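Phenazine biosynthesis protein, PhzF family (PDB 3EDN) is of unconfirmed activity but, as a PhzF-family member with a diaminopimelate epimerase-like fold, is probably an enzyme of the phenazine-biosynthesis isomerase type. Local coordinates at residues V6-A11 / V290-F295; G19-I24 / G44-S49. All coordinates share one frame; numbering follows the deposited sequence.

In the fold
Contacts 1 and 2 lie side by side with centres about 8 Å apart, and strand 3-11 links them: it pairs antiparallel with strand 282-298 in contact 1 and with strand 20-25, which carries one half of contact 2. Contact 1 joins the two ends of the chain and is only partly buried, residues 6-11 being buried while 290-295 are exposed or partly so; it combines a long backbone ladder with aromatic faces and a chain of charged or polar groups. Contact 2 is short, parallel and buried, closing a 19-residue, largely helical excursion; its chemistry rests on two backbone bonds at a glycine, a phenylalanine edge and a bound water.

Contact 1 (V6-A11 / V290-F295); sequences VFHYDA and VYVKEF
Backbone hydrogen bonds set the frame of this antiparallel pair. Val-6 and Phe-295 exchange two, as do Asp-10 and Val-290 at the far end, and His-8 N donates to Lys-293 O at 2.7 Å. His-8 O accepts from both Val-292 N and Lys-293 N, at 2.8 and 3.2 Å, a classic beta bulge that sets both residues against a single histidine. In the diaminopimelate epimerase-like fold, the pair brings the N-terminal strand 3-11 beside the C-terminal strand 282-298.

His-8, Lys-293 and Asp-10 form a polar row on a face they share with Val-6, Val-290 and Phe-295. With CG anti to the backbone N (chi1 171°), the His-8 ring accepts a hydrogen bond at ND1 from Lys-293 NZ, 2.9 Å away and in the ring plane, while NE2 donates to Asp-10 OD1 from above the carboxylate plane. Gripped at both nitrogens, the ring is probably neutral, protonated at NE2 and polarised between ammonium and carboxylate.

Val-292 CB makes a CH-pi contact 3.6 Å above the centre of the His-8 ring. On the other face of the sheet Tyr-291 CA lies over the Tyr-9 ring, and the Tyr-291 ring turns its edge to the Tyr-9 face in an offset edge-to-face pair, planes at 85°; Tyr-9 OH is bonded to Arg-87. Glu-294 runs alongside Phe-7, CG over the ring and the carboxylate stacked on it with planes 21° apart.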
# COMPACT_ATOMS: atom_id res chain seq x y z
N VAL A 6 -15.56 8.85 -3.52
CA VAL A 6 -15.57 7.67 -4.38
C VAL A 6 -16.59 7.89 -5.48
O VAL A 6 -17.69 8.35 -5.23
CB VAL A 6 -15.93 6.42 -3.57
CG1 VAL A 6 -15.87 5.16 -4.44
CG2 VAL A 6 -14.97 6.29 -2.40
N PHE A 7 -16.21 7.56 -6.71
CA PHE A 7 -17.14 7.63 -7.83
C PHE A 7 -17.65 6.25 -8.20
O PHE A 7 -16.96 5.24 -8.02
CB PHE A 7 -16.48 8.31 -9.03
CG PHE A 7 -16.27 9.78 -8.84
CD1 PHE A 7 -17.18 10.69 -9.33
CD2 PHE A 7 -15.16 10.24 -8.15
CE1 PHE A 7 -16.99 12.04 -9.14
CE2 PHE A 7 -14.97 11.58 -7.94
CZ PHE A 7 -15.89 12.48 -8.46
N HIS A 8 -18.89 6.22 -8.65
CA HIS A 8 -19.49 5.04 -9.23
C HIS A 8 -19.71 5.35 -10.71
O HIS A 8 -20.46 6.28 -11.04
CB HIS A 8 -20.82 4.80 -8.52
CG HIS A 8 -21.68 3.74 -9.14
ND1 HIS A 8 -22.93 3.45 -8.65
CD2 HIS A 8 -21.47 2.90 -10.19
CE1 HIS A 8 -23.47 2.48 -9.37
NE2 HIS A 8 -22.61 2.13 -10.31
N TYR A 9 -19.00 4.62 -11.58
CA TYR A 9 -19.27 4.64 -13.03
C TYR A 9 -19.73 3.25 -13.39
O TYR A 9 -19.27 2.27 -12.79
CB TYR A 9 -17.99 4.96 -13.84
CG TYR A 9 -17.75 6.44 -13.98
CD1 TYR A 9 -17.46 7.22 -12.86
CD2 TYR A 9 -17.83 7.07 -15.22
CE1 TYR A 9 -17.25 8.58 -12.98
CE2 TYR A 9 -17.62 8.43 -15.35
CZ TYR A 9 -17.32 9.18 -14.21
OH TYR A 9 -17.14 10.54 -14.32
N ASP A 10 -20.66 3.15 -14.35
CA ASP A 10 -21.04 1.84 -14.87
C ASP A 10 -20.27 1.59 -16.15
O ASP A 10 -20.31 2.43 -17.05
CB ASP A 10 -22.54 1.74 -15.15
CG ASP A 10 -23.34 1.26 -13.95
OD1 ASP A 10 -22.75 0.99 -12.88
OD2 ASP A 10 -24.57 1.14 -14.12
N ALA A 11 -19.55 0.48 -16.21
CA ALA A 11 -18.80 0.11 -17.42
C ALA A 11 -19.67 -0.64 -18.44
O ALA A 11 -20.64 -1.33 -18.07
CB ALA A 11 -17.61 -0.76 -17.05
N VAL A 290 -20.26 5.28 -18.07
CA VAL A 290 -21.10 6.43 -17.73
C VAL A 290 -21.05 6.70 -16.23
O VAL A 290 -21.05 5.78 -15.42
CB VAL A 290 -22.57 6.22 -18.20
CG1 VAL A 290 -23.24 5.10 -17.43
CG2 VAL A 290 -23.37 7.49 -18.08
N TYR A 291 -20.98 7.99 -15.87
CA TYR A 291 -21.08 8.43 -14.48
C TYR A 291 -22.42 8.00 -13.89
O TYR A 291 -23.47 8.17 -14.53
CB TYR A 291 -21.02 9.96 -14.46
CG TYR A 291 -21.35 10.58 -13.12
CD1 TYR A 291 -20.36 10.78 -12.15
CD2 TYR A 291 -22.65 10.96 -12.80
CE1 TYR A 291 -20.65 11.35 -10.92
CE2 TYR A 291 -22.96 11.52 -11.56
CZ TYR A 291 -21.94 11.73 -10.64
OH TYR A 291 -22.24 12.29 -9.40
N VAL A 292 -22.37 7.47 -12.67
CA VAL A 292 -23.59 7.15 -11.94
C VAL A 292 -23.76 8.07 -10.72
O VAL A 292 -24.77 8.80 -10.61
CB VAL A 292 -23.68 5.67 -11.54
CG1 VAL A 292 -24.98 5.42 -10.80
CG2 VAL A 292 -23.59 4.79 -12.80
N LYS A 293 -22.79 8.04 -9.81
CA LYS A 293 -22.84 8.91 -8.64
C LYS A 293 -21.49 9.10 -7.99
O LYS A 293 -20.51 8.42 -8.35
CB LYS A 293 -23.82 8.34 -7.58
CG LYS A 293 -23.47 6.96 -7.02
CD LYS A 293 -24.51 6.54 -6.01
CE LYS A 293 -24.22 5.17 -5.45
NZ LYS A 293 -24.67 4.10 -6.40
N GLU A 294 -21.44 10.02 -7.02
CA GLU A 294 -20.26 10.24 -6.22
C GLU A 294 -20.70 10.29 -4.77
O GLU A 294 -21.78 10.79 -4.47
CB GLU A 294 -19.59 11.56 -6.60
CG GLU A 294 -18.35 11.85 -5.79
CD GLU A 294 -17.88 13.28 -5.88
OE1 GLU A 294 -18.45 14.08 -6.68
OE2 GLU A 294 -16.92 13.62 -5.15
N PHE A 295 -19.89 9.75 -3.87
CA PHE A 295 -20.25 9.72 -2.45
C PHE A 295 -19.01 9.65 -1.57
O PHE A 295 -17.90 9.41 -2.05
CB PHE A 295 -21.17 8.54 -2.16
CG PHE A 295 -20.61 7.23 -2.63
CD1 PHE A 295 -19.80 6.48 -1.80
CD2 PHE A 295 -20.88 6.77 -3.91
CE1 PHE A 295 -19.27 5.27 -2.21
CE2 PHE A 295 -20.35 5.55 -4.34
CZ PHE A 295 -19.54 4.81 -3.49

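Contact 2 (G19-I24 / G44-S49); sequences GNPAGI and GFNETS
Strands 20-25 and 48-52 run parallel here, the chain having passed through helix 33-43 between them, within the diaminopimelate epimerase-like fold. Two backbone bonds tie the pair: Gly-23 N donates to Glu-47 O at 3.0 Å, nearly straight at 165°, and Ser-49 N reaches Gly-23 O from above the carbonyl plane.

Phe-45, in the loop after the helix, packs its edge against the paired backbone. Its CB points toward strand 20-25, and CG, anti to the carbonyl carbon (chi1 -61°), lies beside the backbone N. From there the ring comes edge-on to the strand: CD2 is 3.6 Å from Gly-23 N, which lies near the ring plane, while CE2 reaches past the Gly-23 CA to touch His-8 CB at 3.6 Å. At the tip, CZ meets CE2 of Phe-295, so the ring bridges this pair to the neighbouring one, and the His-8 ring meets it with planes about 60° apart.

With no CB on Gly-23, Thr-48 OG1 and the Phe-45 edge can both close in on its backbone, OG1 at 3.8 Å from Gly-23 CA; Thr-48 CG2 lies 3.7 Å from Gly-23 C. Asn-20 hangs from the strand's start, its ND2 bound to Val-228 O, with a sulfate ion about 4 Å from the side chain that may mark a pocket.

Beyond the ladder, one water bonds to Gly-23 O, Glu-47 OE1 and Ser-49 OG. Ser-49 OG in turn donates to Glu-47 OE2 at 2.7 Å, meeting its syn lone pair.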
# COMPACT_ATOMS: atom_id res chain seq x y z
N GLY A 19 -25.10 -0.87 -16.48
CA GLY A 19 -23.85 -1.58 -16.73
C GLY A 19 -23.25 -2.28 -15.52
O GLY A 19 -23.95 -2.63 -14.56
N ASN A 20 -21.94 -2.50 -15.60
CA ASN A 20 -21.19 -3.20 -14.58
C ASN A 20 -20.51 -2.18 -13.67
O ASN A 20 -19.61 -1.48 -14.10
CB ASN A 20 -20.16 -4.10 -15.26
CG ASN A 20 -19.50 -5.08 -14.29
OD1 ASN A 20 -19.64 -4.96 -13.06
ND2 ASN A 20 -18.83 -6.08 -14.83
N PRO A 21 -20.98 -2.08 -12.42
CA PRO A 21 -20.45 -1.02 -11.53
C PRO A 21 -18.96 -1.08 -11.31
O PRO A 21 -18.36 -2.16 -11.12
CB PRO A 21 -21.14 -1.32 -10.20
CG PRO A 21 -22.45 -1.94 -10.62
CD PRO A 21 -22.01 -2.88 -11.75
N ALA A 22 -18.37 0.11 -11.31
CA ALA A 22 -16.95 0.27 -11.11
C ALA A 22 -16.79 1.40 -10.09
O ALA A 22 -17.11 2.55 -10.39
CB ALA A 22 -16.29 0.64 -12.46
N GLY A 23 -16.30 1.08 -8.89
CA GLY A 23 -15.93 2.12 -7.93
C GLY A 23 -14.59 2.71 -8.32
O GLY A 23 -13.74 2.02 -8.85
N ILE A 24 -14.41 4.00 -8.08
CA ILE A 24 -13.17 4.66 -8.48
C ILE A 24 -12.75 5.72 -7.47
O ILE A 24 -13.54 6.57 -7.07
CB ILE A 24 -13.33 5.38 -9.85
CG1 ILE A 24 -13.96 4.47 -10.91
CG2 ILE A 24 -12.00 5.94 -10.34
CD1 ILE A 24 -14.51 5.26 -12.09
N GLY A 44 -18.47 -1.51 -1.19
CA GLY A 44 -19.31 -2.70 -1.34
C GLY A 44 -19.71 -3.04 -2.76
O GLY A 44 -20.57 -3.91 -2.96
N PHE A 45 -19.12 -2.37 -3.75
CA PHE A 45 -19.31 -2.76 -5.14
C PHE A 45 -18.47 -3.99 -5.44
O PHE A 45 -17.55 -4.31 -4.70
CB PHE A 45 -18.90 -1.68 -6.13
CG PHE A 45 -19.65 -0.39 -6.01
CD1 PHE A 45 -20.80 -0.27 -5.24
CD2 PHE A 45 -19.18 0.72 -6.71
CE1 PHE A 45 -21.48 0.97 -5.16
CE2 PHE A 45 -19.84 1.94 -6.63
CZ PHE A 45 -20.99 2.06 -5.86
N ASN A 46 -18.76 -4.65 -6.55
CA ASN A 46 -17.97 -5.80 -6.96
C ASN A 46 -16.47 -5.50 -7.03
O ASN A 46 -15.64 -6.36 -6.76
CB ASN A 46 -18.48 -6.37 -8.29
CG ASN A 46 -18.35 -5.39 -9.41
OD1 ASN A 46 -19.26 -4.59 -9.67
ND2 ASN A 46 -17.21 -5.42 -10.06
N GLU A 47 -16.14 -4.26 -7.40
CA GLU A 47 -14.74 -3.85 -7.49
C GLU A 47 -14.64 -2.33 -7.42
O GLU A 47 -15.53 -1.61 -7.90
CB GLU A 47 -14.11 -4.37 -8.79
CG GLU A 47 -12.61 -4.11 -8.95
CD GLU A 47 -12.29 -2.79 -9.63
OE1 GLU A 47 -13.19 -2.11 -10.17
OE2 GLU A 47 -11.09 -2.43 -9.59
N THR A 48 -13.56 -1.87 -6.78
CA THR A 48 -13.18 -0.45 -6.69
C THR A 48 -11.72 -0.33 -7.10
O THR A 48 -10.88 -1.10 -6.62
CB THR A 48 -13.39 0.11 -5.27
OG1 THR A 48 -14.77 0.06 -4.95
CG2 THR A 48 -12.94 1.56 -5.17
N SER A 49 -11.45 0.58 -8.04
CA SER A 49 -10.09 0.86 -8.53
C SER A 49 -9.51 2.15 -7.95
O SER A 49 -10.22 3.11 -7.61
CB SER A 49 -10.03 1.01 -10.07
OG SER A 49 -10.63 -0.06 -10.77
O HOH W 1 -13.18 0.49 -11.06